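Local coordinates for 6-carboxyhexanoate--CoA ligase (Aquifex aeolicus, PDB 5TV8), which belongs to the BioW family of ligases and folds as a single mixed alpha/beta chain built around three beta sheets, at residues N111-V116 against G133-H138; V176-W181 against R215-S220; H16-E21 against L37-E42. All coordinates share one frame; numbering follows the deposited sequence.

Interaction 1 of 3, residues N111-V116 against G133-H138. With APC (diphosphomethylphosphonic acid adenosyl ester), chain C.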
loop_
_atom_site.group_PDB
_atom_site.type_symbol
_atom_site.label_atom_id
_atom_site.label_comp_id
_atom_site.label_asym_id
_atom_site.label_seq_id
_atom_site.Cartn_x
_atom_site.Cartn_y
_atom_site.Cartn_z
ATOM N N ASN A 111 13.184 3.211 -6.957
ATOM C CA ASN A 111 11.824 3.248 -6.399
ATOM C C ASN A 111 11.121 4.600 -6.400
ATOM O O ASN A 111 11.700 5.615 -5.987
ATOM C CB ASN A 111 11.825 2.720 -4.961
ATOM C CG ASN A 111 12.272 1.277 -4.868
ATOM O OD1 ASN A 111 12.049 0.469 -5.783
ATOM N ND2 ASN A 111 12.905 0.943 -3.758
ATOM N N MET A 112 9.862 4.593 -6.834
ATOM C CA MET A 112 8.941 5.698 -6.549
ATOM C C MET A 112 8.557 5.687 -5.086
ATOM O O MET A 112 8.629 4.649 -4.448
ATOM C CB MET A 112 7.675 5.559 -7.367
ATOM C CG MET A 112 7.939 5.529 -8.847
ATOM S SD MET A 112 6.592 4.672 -9.635
ATOM C CE MET A 112 5.227 5.806 -9.346
ATOM N N ARG A 113 8.141 6.838 -4.565
ATOM C CA ARG A 113 7.615 6.928 -3.201
ATOM C C ARG A 113 6.112 6.630 -3.133
ATOM O O ARG A 113 5.559 6.418 -2.051
ATOM C CB ARG A 113 7.948 8.294 -2.584
ATOM C CG ARG A 113 9.417 8.459 -2.157
ATOM C CD ARG A 113 9.738 7.879 -0.770
ATOM N NE ARG A 113 9.216 8.736 0.303
ATOM C CZ ARG A 113 8.150 8.457 1.057
ATOM N NH1 ARG A 113 7.485 7.313 0.891
ATOM N NH2 ARG A 113 7.751 9.322 1.993
ATOM N N GLY A 114 5.459 6.607 -4.290
ATOM C CA GLY A 114 4.018 6.354 -4.385
ATOM C C GLY A 114 3.725 5.268 -5.408
ATOM O O GLY A 114 4.573 4.424 -5.665
ATOM N N ALA A 115 2.537 5.297 -6.007
ATOM C CA ALA A 115 2.082 4.221 -6.871
ATOM C C ALA A 115 1.893 4.668 -8.299
ATOM O O ALA A 115 1.587 5.839 -8.551
ATOM C CB ALA A 115 0.785 3.631 -6.351
ATOM N N VAL A 116 2.105 3.729 -9.227
ATOM C CA VAL A 116 1.711 3.882 -10.619
ATOM C C VAL A 116 0.191 3.801 -10.670
ATOM O O VAL A 116 -0.408 2.939 -10.016
ATOM C CB VAL A 116 2.265 2.723 -11.492
ATOM C CG1 VAL A 116 1.725 2.785 -12.919
ATOM C CG2 VAL A 116 3.794 2.684 -11.481
ATOM N N GLY A 133 4.767 9.453 -8.001
ATOM C CA GLY A 133 3.537 8.668 -8.012
ATOM C C GLY A 133 2.455 9.247 -7.121
ATOM O O GLY A 133 2.569 10.373 -6.645
ATOM N N VAL A 134 1.391 8.487 -6.900
ATOM C CA VAL A 134 0.334 8.921 -6.007
ATOM C C VAL A 134 0.424 8.127 -4.701
ATOM O O VAL A 134 0.632 6.907 -4.722
ATOM C CB VAL A 134 -1.053 8.812 -6.676
ATOM C CG1 VAL A 134 -2.175 8.939 -5.655
ATOM C CG2 VAL A 134 -1.211 9.893 -7.728
ATOM N N ARG A 135 0.312 8.841 -3.578
ATOM C CA ARG A 135 0.396 8.254 -2.254
ATOM C C ARG A 135 -0.981 8.172 -1.568
ATOM O O ARG A 135 -1.700 9.177 -1.458
ATOM C CB ARG A 135 1.360 9.049 -1.382
ATOM C CG ARG A 135 2.803 8.570 -1.413
ATOM C CD ARG A 135 3.705 9.387 -0.485
ATOM N NE ARG A 135 3.369 9.214 0.932
ATOM C CZ ARG A 135 3.718 8.164 1.677
ATOM N NH1 ARG A 135 4.423 7.163 1.151
ATOM N NH2 ARG A 135 3.346 8.108 2.955
ATOM N N THR A 136 -1.335 6.967 -1.125
ATOM C CA THR A 136 -2.575 6.737 -0.409
ATOM C C THR A 136 -2.381 7.114 1.066
ATOM O O THR A 136 -1.582 6.490 1.791
ATOM C CB THR A 136 -3.007 5.261 -0.509
ATOM O OG1 THR A 136 -2.958 4.821 -1.876
ATOM C CG2 THR A 136 -4.419 5.091 0.050
ATOM N N ILE A 137 -3.085 8.154 1.504
ATOM C CA ILE A 137 -2.942 8.622 2.890
ATOM C C ILE A 137 -4.305 8.681 3.607
ATOM O O ILE A 137 -5.315 8.243 3.055
ATOM C CB ILE A 137 -2.178 9.961 2.980
ATOM C CG1 ILE A 137 -2.895 11.065 2.203
ATOM C CG2 ILE A 137 -0.756 9.823 2.463
ATOM C CD1 ILE A 137 -2.848 12.431 2.889
ATOM N N HIS A 138 -4.306 9.206 4.836
ATOM C CA HIS A 138 -5.523 9.381 5.663
ATOM C C HIS A 138 -6.409 8.138 5.790
ATOM O O HIS A 138 -7.538 8.107 5.283
ATOM C CB HIS A 138 -6.333 10.566 5.159
ATOM C CG HIS A 138 -5.633 11.878 5.319
ATOM N ND1 HIS A 138 -4.687 12.102 6.298
ATOM C CD2 HIS A 138 -5.758 13.043 4.640
ATOM C CE1 HIS A 138 -4.241 13.343 6.201
ATOM N NE2 HIS A 138 -4.877 13.936 5.202
HETATM P PG APC C . 7.704 3.682 4.766
HETATM O O1G APC C . 6.876 2.570 5.369
HETATM O O2G APC C . 9.070 3.825 5.403
HETATM O O3G APC C . 6.940 4.979 4.582
HETATM P PB APC C . 8.341 1.649 2.942
HETATM O O1B APC C . 9.163 1.488 1.566
HETATM O O2B APC C . 9.096 1.014 4.053
HETATM O O3B APC C . 8.034 3.199 3.257
HETATM P PA APC C . 6.777 -0.317 1.398
HETATM O O1A APC C . 5.464 -0.978 1.483
HETATM O O2A APC C . 8.009 -1.352 1.490
HETATM C C3A APC C . 6.742 0.840 2.777
HETATM O "O5'" APC C . 6.904 0.458 -0.001
HETATM C "C5'" APC C . 7.015 -0.329 -1.181
HETATM C "C4'" APC C . 6.476 0.445 -2.370
HETATM O "O4'" APC C . 5.108 0.800 -2.168
HETATM C "C3'" APC C . 7.237 1.741 -2.586
HETATM O "O3'" APC C . 8.300 1.530 -3.520
HETATM C "C2'" APC C . 6.189 2.687 -3.114
HETATM O "O2'" APC C . 6.170 2.570 -4.535
HETATM C "C1'" APC C . 4.867 2.126 -2.644
HETATM N N9 APC C . 4.262 2.890 -1.524
HETATM C C8 APC C . 4.745 2.984 -0.258
HETATM N N7 APC C . 3.934 3.737 0.527
HETATM C C5 APC C . 2.888 4.125 -0.246
HETATM C C6 APC C . 1.654 4.935 -0.054
HETATM N N6 APC C . 1.362 5.496 1.148
HETATM N N1 APC C . 0.833 5.096 -1.119
HETATM C C2 APC C . 1.112 4.551 -2.326
HETATM N N3 APC C . 2.213 3.809 -2.576
HETATM C C4 APC C . 3.115 3.564 -1.595
#
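The guanidinium of Arg135 lies between Arg113 and the ligand: Arg113 NH2 stands 4.0 Å above one face, APC N6 sits over the opposite face, and both are offset toward the rim. In its plane, at the edge, is the carbonyl of Arg113, which accepts only a weak bond, with Arg135 NH1 and Arg113 O 3.5 Å apart. The two guanidinium planes are turned 62° against each other, and APC O3G lies obliquely off the Arg113 group. A turn of the Arg135 chain at its third torsion (chi3 66°) brings its group against the exocyclic APC N6, while Arg113 is nearer the gamma-phosphate, whose negative charge probably eases the closeness of the two guanidiniums. Ala115 and Val134 form a single antiparallel hydrogen-bonded pair, with Ala115 N to Val134 O at 2.8 Å and Val134 N to Ala115 O at 3.1 Å. Met112 CE closes over Gly133 CA at 3.6 Å. The backbone reads the ligand directly: Thr136 N donates to APC N1 (2.9 Å), APC N6 donates to Thr136 O (3.2 Å), and APC O2' donates to Gly114 O. Main-chain recognition of N1 and N6, with the ribose held nearby, is characteristic of adenine-nucleotide pockets.

Interaction 2 of 3, residues V176-W181 against R215-S220. With APC (diphosphomethylphosphonic acid adenosyl ester), chain C.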
loop_
_atom_site.group_PDB
_atom_site.type_symbol
_atom_site.label_atom_id
_atom_site.label_comp_id
_atom_site.label_asym_id
_atom_site.label_seq_id
_atom_site.Cartn_x
_atom_site.Cartn_y
_atom_site.Cartn_z
ATOM N N VAL A 176 -9.503 -0.768 -8.989
ATOM C CA VAL A 176 -10.067 -2.088 -9.346
ATOM C C VAL A 176 -9.224 -3.219 -8.757
ATOM O O VAL A 176 -9.742 -4.237 -8.309
ATOM C CB VAL A 176 -10.210 -2.277 -10.881
ATOM C CG1 VAL A 176 -10.769 -3.656 -11.233
ATOM C CG2 VAL A 176 -11.089 -1.186 -11.477
ATOM N N ALA A 177 -7.916 -3.022 -8.746
ATOM C CA ALA A 177 -6.995 -4.056 -8.314
ATOM C C ALA A 177 -5.630 -3.435 -8.076
ATOM O O ALA A 177 -5.306 -2.398 -8.661
ATOM C CB ALA A 177 -6.905 -5.159 -9.359
ATOM N N GLU A 178 -4.837 -4.082 -7.221
ATOM C CA GLU A 178 -3.491 -3.622 -6.900
ATOM C C GLU A 178 -2.472 -4.735 -7.097
ATOM O O GLU A 178 -2.746 -5.885 -6.770
ATOM C CB GLU A 178 -3.445 -3.136 -5.456
ATOM C CG GLU A 178 -2.105 -2.578 -4.981
ATOM C CD GLU A 178 -2.193 -2.040 -3.552
ATOM O OE1 GLU A 178 -3.337 -1.800 -3.117
ATOM O OE2 GLU A 178 -1.151 -1.866 -2.868
ATOM N N LEU A 179 -1.302 -4.383 -7.628
ATOM C CA LEU A 179 -0.126 -5.247 -7.547
ATOM C C LEU A 179 0.909 -4.534 -6.710
ATOM O O LEU A 179 1.187 -3.350 -6.929
ATOM C CB LEU A 179 0.457 -5.553 -8.927
ATOM C CG LEU A 179 1.853 -6.194 -8.990
ATOM C CD1 LEU A 179 1.842 -7.618 -8.449
ATOM C CD2 LEU A 179 2.399 -6.174 -10.415
ATOM N N CYS A 180 1.498 -5.261 -5.762
ATOM C CA CYS A 180 2.451 -4.672 -4.847
ATOM C C CYS A 180 3.469 -5.679 -4.370
ATOM O O CYS A 180 3.148 -6.836 -4.103
ATOM C CB CYS A 180 1.715 -4.113 -3.615
ATOM S SG CYS A 180 2.838 -3.696 -2.260
ATOM N N TRP A 181 4.706 -5.232 -4.240
ATOM C CA TRP A 181 5.656 -5.932 -3.387
ATOM C C TRP A 181 6.601 -4.932 -2.745
ATOM O O TRP A 181 6.843 -3.859 -3.303
ATOM C CB TRP A 181 6.379 -7.075 -4.114
ATOM C CG TRP A 181 7.327 -6.723 -5.263
ATOM C CD1 TRP A 181 8.568 -6.159 -5.162
ATOM C CD2 TRP A 181 7.126 -7.000 -6.659
ATOM N NE1 TRP A 181 9.138 -6.029 -6.410
ATOM C CE2 TRP A 181 8.282 -6.550 -7.347
ATOM C CE3 TRP A 181 6.086 -7.586 -7.397
ATOM C CZ2 TRP A 181 8.421 -6.658 -8.746
ATOM C CZ3 TRP A 181 6.221 -7.686 -8.795
ATOM C CH2 TRP A 181 7.384 -7.225 -9.448
ATOM N N ARG A 215 4.109 -0.364 -6.197
ATOM C CA ARG A 215 2.674 -0.561 -6.240
ATOM C C ARG A 215 2.157 -0.074 -7.572
ATOM O O ARG A 215 2.605 0.968 -8.090
ATOM C CB ARG A 215 1.974 0.214 -5.110
ATOM C CG ARG A 215 1.975 -0.527 -3.797
ATOM C CD ARG A 215 1.326 0.272 -2.688
ATOM N NE ARG A 215 2.048 0.065 -1.435
ATOM C CZ ARG A 215 1.790 -0.903 -0.565
ATOM N NH1 ARG A 215 0.820 -1.770 -0.789
ATOM N NH2 ARG A 215 2.513 -1.008 0.528
ATOM N N VAL A 216 1.213 -0.833 -8.115
ATOM C CA VAL A 216 0.466 -0.427 -9.285
ATOM C C VAL A 216 -1.019 -0.554 -8.949
ATOM O O VAL A 216 -1.467 -1.596 -8.447
ATOM C CB VAL A 216 0.842 -1.264 -10.544
ATOM C CG1 VAL A 216 0.001 -0.857 -11.751
ATOM C CG2 VAL A 216 2.335 -1.111 -10.850
ATOM N N TYR A 217 -1.751 0.533 -9.211
ATOM C CA TYR A 217 -3.180 0.609 -9.019
ATOM C C TYR A 217 -3.812 0.556 -10.384
ATOM O O TYR A 217 -3.539 1.402 -11.236
ATOM C CB TYR A 217 -3.583 1.924 -8.327
ATOM C CG TYR A 217 -3.041 2.125 -6.929
ATOM C CD1 TYR A 217 -2.457 1.077 -6.232
ATOM C CD2 TYR A 217 -3.147 3.363 -6.288
ATOM C CE1 TYR A 217 -1.975 1.243 -4.939
ATOM C CE2 TYR A 217 -2.660 3.547 -4.991
ATOM C CZ TYR A 217 -2.074 2.473 -4.324
ATOM O OH TYR A 217 -1.587 2.603 -3.046
ATOM N N PHE A 218 -4.664 -0.437 -10.586
ATOM C CA PHE A 218 -5.357 -0.611 -11.844
ATOM C C PHE A 218 -6.667 0.142 -11.784
ATOM O O PHE A 218 -7.622 -0.289 -11.146
ATOM C CB PHE A 218 -5.581 -2.097 -12.124
ATOM C CG PHE A 218 -4.312 -2.857 -12.368
ATOM C CD1 PHE A 218 -3.709 -2.844 -13.620
ATOM C CD2 PHE A 218 -3.715 -3.583 -11.343
ATOM C CE1 PHE A 218 -2.528 -3.536 -13.851
ATOM C CE2 PHE A 218 -2.533 -4.284 -11.570
ATOM C CZ PHE A 218 -1.941 -4.264 -12.823
ATOM N N VAL A 219 -6.691 1.283 -12.456
ATOM C CA VAL A 219 -7.812 2.198 -12.403
ATOM C C VAL A 219 -8.409 2.453 -13.783
ATOM O O VAL A 219 -7.705 2.416 -14.805
ATOM C CB VAL A 219 -7.395 3.543 -11.755
ATOM C CG1 VAL A 219 -6.945 3.335 -10.309
ATOM C CG2 VAL A 219 -6.305 4.232 -12.561
ATOM N N SER A 220 -9.713 2.708 -13.797
ATOM C CA SER A 220 -10.424 3.155 -14.990
ATOM C C SER A 220 -10.162 4.645 -15.206
ATOM O O SER A 220 -10.344 5.450 -14.281
ATOM C CB SER A 220 -11.923 2.917 -14.816
ATOM O OG SER A 220 -12.543 2.730 -16.071
HETATM P PG APC C . 7.704 3.682 4.766
HETATM O O1G APC C . 6.876 2.570 5.369
HETATM O O2G APC C . 9.070 3.825 5.403
HETATM O O3G APC C . 6.940 4.979 4.582
HETATM P PB APC C . 8.341 1.649 2.942
HETATM O O1B APC C . 9.163 1.488 1.566
HETATM O O2B APC C . 9.096 1.014 4.053
HETATM O O3B APC C . 8.034 3.199 3.257
HETATM P PA APC C . 6.777 -0.317 1.398
HETATM O O1A APC C . 5.464 -0.978 1.483
HETATM O O2A APC C . 8.009 -1.352 1.490
HETATM C C3A APC C . 6.742 0.840 2.777
HETATM O "O5'" APC C . 6.904 0.458 -0.001
HETATM C "C5'" APC C . 7.015 -0.329 -1.181
HETATM C "C4'" APC C . 6.476 0.445 -2.370
HETATM O "O4'" APC C . 5.108 0.800 -2.168
HETATM C "C3'" APC C . 7.237 1.741 -2.586
HETATM O "O3'" APC C . 8.300 1.530 -3.520
HETATM C "C2'" APC C . 6.189 2.687 -3.114
HETATM O "O2'" APC C . 6.170 2.570 -4.535
HETATM C "C1'" APC C . 4.867 2.126 -2.644
HETATM N N9 APC C . 4.262 2.890 -1.524
HETATM C C8 APC C . 4.745 2.984 -0.258
HETATM N N7 APC C . 3.934 3.737 0.527
HETATM C C5 APC C . 2.888 4.125 -0.246
HETATM C C6 APC C . 1.654 4.935 -0.054
HETATM N N6 APC C . 1.362 5.496 1.148
HETATM N N1 APC C . 0.833 5.096 -1.119
HETATM C C2 APC C . 1.112 4.551 -2.326
HETATM N N3 APC C . 2.213 3.809 -2.576
HETATM C C4 APC C . 3.115 3.564 -1.595
#
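Arg215 and Glu178 form a salt bridge across two neighbouring strands, Arg215 NH1 donating to Glu178 OE2 at 2.9 Å with the acceptor only 4° out of the guanidinium plane. Glu178 gets there fully stretched, its CG anti to the backbone N (chi1 -178°), which lays the carboxylate alongside Tyr217, Glu178 CD to Tyr217 CE1 3.6 Å. OE2 has a second, weak bond from outside, with Tyr191, and OE1 a weak one with Asn170. The Arg215 chain bends at chi3, turning its group so that Cys180 SG lies over one face, 3.2 Å above the plane and toward the rim. Arg215 NE and NH2 then make weak bonds to APC O4' and O1A, and pimelic acid touches both Arg215 and Cys180. Tyr217 OH, by contrast, is bonded to Thr136 OG1. Glu178, Cys180, Arg215 and Tyr217 share one face of the mixed six-stranded sheet, in which strands 177-181 and 214-219 run antiparallel; the axes of segments 177-181 and 215-219 approach to 4.7 Å, with directions 174° apart. Leu179 and Val216 form a hydrogen-bonded pair, each N donating to the other's O. On the face bearing them, under helix 91-103, the Phe218 ring has CG anti to its carbonyl carbon, which puts CD2 against Ala177 CB and CE2 against Leu179 CB at 4.2 Å, while Val216 CG1 packs on a ring face, offset toward the rim.

Interaction 3 of 3, residues H16-E21 against L37-E42. With APC (diphosphomethylphosphonic acid adenosyl ester), chain C.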
loop_
_atom_site.group_PDB
_atom_site.type_symbol
_atom_site.label_atom_id
_atom_site.label_comp_id
_atom_site.label_asym_id
_atom_site.label_seq_id
_atom_site.Cartn_x
_atom_site.Cartn_y
_atom_site.Cartn_z
ATOM N N HIS A 16 14.940 9.047 2.764
ATOM C CA HIS A 16 13.791 8.635 3.565
ATOM C C HIS A 16 14.023 7.268 4.222
ATOM O O HIS A 16 14.414 6.320 3.558
ATOM C CB HIS A 16 12.547 8.610 2.676
ATOM C CG HIS A 16 11.316 8.128 3.370
ATOM N ND1 HIS A 16 10.342 8.984 3.836
ATOM C CD2 HIS A 16 10.899 6.877 3.678
ATOM C CE1 HIS A 16 9.379 8.282 4.406
ATOM N NE2 HIS A 16 9.692 7.000 4.322
ATOM N N VAL A 17 13.792 7.164 5.527
ATOM C CA VAL A 17 14.104 5.919 6.239
ATOM C C VAL A 17 12.949 5.329 7.035
ATOM O O VAL A 17 13.042 4.201 7.523
ATOM C CB VAL A 17 15.327 6.059 7.179
ATOM C CG1 VAL A 17 16.589 6.379 6.386
ATOM C CG2 VAL A 17 15.076 7.091 8.271
ATOM N N SER A 18 11.871 6.090 7.174
ATOM C CA SER A 18 10.715 5.656 7.974
ATOM C C SER A 18 9.532 6.593 7.791
ATOM O O SER A 18 9.710 7.788 7.544
ATOM C CB SER A 18 11.065 5.576 9.457
ATOM O OG SER A 18 10.015 4.946 10.168
ATOM N N GLY A 19 8.333 6.037 7.931
ATOM C CA GLY A 19 7.092 6.760 7.679
ATOM C C GLY A 19 5.906 5.995 8.229
ATOM O O GLY A 19 5.917 4.755 8.258
ATOM N N ALA A 20 4.884 6.728 8.682
ATOM C CA ALA A 20 3.664 6.118 9.220
ATOM C C ALA A 20 2.571 7.146 9.427
ATOM O O ALA A 20 2.844 8.347 9.565
ATOM C CB ALA A 20 3.964 5.393 10.526
ATOM N N GLU A 21 1.330 6.673 9.445
ATOM C CA GLU A 21 0.215 7.496 9.877
ATOM C C GLU A 21 -0.647 6.760 10.883
ATOM O O GLU A 21 -0.803 5.543 10.818
ATOM C CB GLU A 21 -0.632 7.947 8.692
ATOM C CG GLU A 21 -1.828 8.810 9.076
ATOM C CD GLU A 21 -2.472 9.500 7.887
ATOM O OE1 GLU A 21 -2.205 9.101 6.725
ATOM O OE2 GLU A 21 -3.245 10.461 8.123
ATOM N N LEU A 37 7.300 8.608 17.016
ATOM C CA LEU A 37 8.578 9.203 17.374
ATOM C C LEU A 37 9.599 8.092 17.548
ATOM O O LEU A 37 10.755 8.231 17.147
ATOM C CB LEU A 37 8.472 10.013 18.667
ATOM C CG LEU A 37 9.760 10.661 19.204
ATOM C CD1 LEU A 37 10.135 11.889 18.398
ATOM C CD2 LEU A 37 9.606 11.049 20.660
ATOM N N ASN A 38 9.164 6.985 18.140
ATOM C CA ASN A 38 10.072 5.895 18.460
ATOM C C ASN A 38 10.367 4.991 17.271
ATOM O O ASN A 38 11.249 4.129 17.337
ATOM C CB ASN A 38 9.498 5.060 19.600
ATOM C CG ASN A 38 10.522 4.108 20.206
ATOM O OD1 ASN A 38 11.605 4.521 20.631
ATOM N ND2 ASN A 38 10.178 2.828 20.257
ATOM N N ARG A 39 9.626 5.193 16.192
ATOM C CA ARG A 39 9.507 4.181 15.150
ATOM C C ARG A 39 10.802 3.900 14.379
ATOM O O ARG A 39 11.185 2.737 14.272
ATOM C CB ARG A 39 8.343 4.496 14.212
ATOM C CG ARG A 39 8.093 3.428 13.169
ATOM C CD ARG A 39 7.132 3.941 12.116
ATOM N NE ARG A 39 7.131 3.117 10.909
ATOM C CZ ARG A 39 6.510 1.944 10.812
ATOM N NH1 ARG A 39 5.850 1.441 11.860
ATOM N NH2 ARG A 39 6.557 1.270 9.670
ATOM N N PRO A 40 11.481 4.939 13.858
ATOM C CA PRO A 40 12.746 4.663 13.169
ATOM C C PRO A 40 13.856 4.300 14.153
ATOM O O PRO A 40 13.904 4.850 15.258
ATOM C CB PRO A 40 13.083 5.989 12.479
ATOM C CG PRO A 40 11.910 6.892 12.717
ATOM C CD PRO A 40 11.214 6.379 13.922
ATOM N N LYS A 41 14.730 3.376 13.758
ATOM C CA LYS A 41 15.851 2.982 14.616
ATOM C C LYS A 41 16.905 4.087 14.685
ATOM O O LYS A 41 17.550 4.271 15.721
ATOM C CB LYS A 41 16.480 1.649 14.174
ATOM C CG LYS A 41 17.012 1.604 12.744
ATOM C CD LYS A 41 16.168 0.707 11.848
ATOM C CE LYS A 41 16.464 -0.769 12.104
ATOM N NZ LYS A 41 15.520 -1.675 11.389
ATOM N N GLU A 42 17.039 4.827 13.581
ATOM C CA GLU A 42 18.074 5.841 13.399
ATOM C C GLU A 42 17.554 6.932 12.469
ATOM O O GLU A 42 17.003 6.622 11.413
ATOM C CB GLU A 42 19.320 5.179 12.792
ATOM C CG GLU A 42 20.489 6.110 12.495
ATOM C CD GLU A 42 21.239 6.569 13.741
ATOM O OE1 GLU A 42 22.027 7.537 13.633
ATOM O OE2 GLU A 42 21.051 5.970 14.826
HETATM P PG APC C . 7.704 3.682 4.766
HETATM O O1G APC C . 6.876 2.570 5.369
HETATM O O2G APC C . 9.070 3.825 5.403
HETATM O O3G APC C . 6.940 4.979 4.582
HETATM P PB APC C . 8.341 1.649 2.942
HETATM O O1B APC C . 9.163 1.488 1.566
HETATM O O2B APC C . 9.096 1.014 4.053
HETATM O O3B APC C . 8.034 3.199 3.257
HETATM P PA APC C . 6.777 -0.317 1.398
HETATM O O1A APC C . 5.464 -0.978 1.483
HETATM O O2A APC C . 8.009 -1.352 1.490
HETATM C C3A APC C . 6.742 0.840 2.777
HETATM O "O5'" APC C . 6.904 0.458 -0.001
HETATM C "C5'" APC C . 7.015 -0.329 -1.181
HETATM C "C4'" APC C . 6.476 0.445 -2.370
HETATM O "O4'" APC C . 5.108 0.800 -2.168
HETATM C "C3'" APC C . 7.237 1.741 -2.586
HETATM O "O3'" APC C . 8.300 1.530 -3.520
HETATM C "C2'" APC C . 6.189 2.687 -3.114
HETATM O "O2'" APC C . 6.170 2.570 -4.535
HETATM C "C1'" APC C . 4.867 2.126 -2.644
HETATM N N9 APC C . 4.262 2.890 -1.524
HETATM C C8 APC C . 4.745 2.984 -0.258
HETATM N N7 APC C . 3.934 3.737 0.527
HETATM C C5 APC C . 2.888 4.125 -0.246
HETATM C C6 APC C . 1.654 4.935 -0.054
HETATM N N6 APC C . 1.362 5.496 1.148
HETATM N N1 APC C . 0.833 5.096 -1.119
HETATM C C2 APC C . 1.112 4.551 -2.326
HETATM N N3 APC C . 2.213 3.809 -2.576
HETATM C C4 APC C . 3.115 3.564 -1.595
#
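Ser18 packs on Pro40 where strand 15-25 meets the chain leaving helix 29-38. The strand is the outer member of a three-stranded antiparallel sheet, and the helix links it to strand 45-52 beyond the central strand 3-12. Strands 15-25 and 45-52 are therefore parallel, and the unit is a split beta-alpha-beta crossover. Here the edge strand carries a classic beta bulge, Val17 and Ser18 both facing Ala10. The touching parts run almost oppositely, the CA17-to-CA20 and CA39-to-CA42 directions being 167° apart.

Van der Waals contacts come first. Ser18 CB meets Pro40 CG at 3.6 Å, and the same proline ring also leans on Ala10 and Met46. Val17 CG2, seated between the backbone N and the carbonyl carbon, rests on a carbonyl oxygen, Glu42 O, at 3.7 Å. Ala20 CB lies over one face of the Arg39 guanidinium and also touches the chain leading to it, 3.8 Å from Arg39 CD.

The polar approaches all involve Arg39, whose CG is anti to the backbone N (chi1 -175°) and whose chain, extended as far as NE, comes across the strand, reaching over Ser18 OG toward Gly19 O and Ala20 CB. Ser18 OG stands at the guanidinium edge, near its plane, 3.5 Å from Arg39 NE. Gly19 O, oblique to the group, is closer, 3.3 Å from the same Arg39 NE.

The closest ligand contacts come from the strand and place this surface contact beside the gamma-phosphate. Gly19 N approaches APC O2G at 3.4 Å, and His16 gives weak bonds to two gamma-phosphate oxygens through one nitrogen: NE2 is 3.4 Å from both APC O2G and APC O3G, with O2G in the plane of the imidazole, at its edge.

How the interactions relate
Interaction 2 is the buried core contact, two inner strands of the six-stranded sheet joined by backbone bonds and a salt bridge. Interaction 1 is partly buried and made of loops, one leading into strand 116-119 at the edge of that sheet; the two meet where Val116 O and Tyr217 N probably bond and Ala115 CB packs on Arg215 and Tyr217. Interaction 3 lies on the surface, in the three-stranded sheet, and rests on packing and close polar approaches of one arginine; it meets interaction 1 where His138 N bonds Glu21 OE1. Interactions 2 and 3 do not touch, their centres being about 25 Å apart, yet all three contact APC: base and ribose, ribose and alpha-phosphate, and gamma-phosphate respectively.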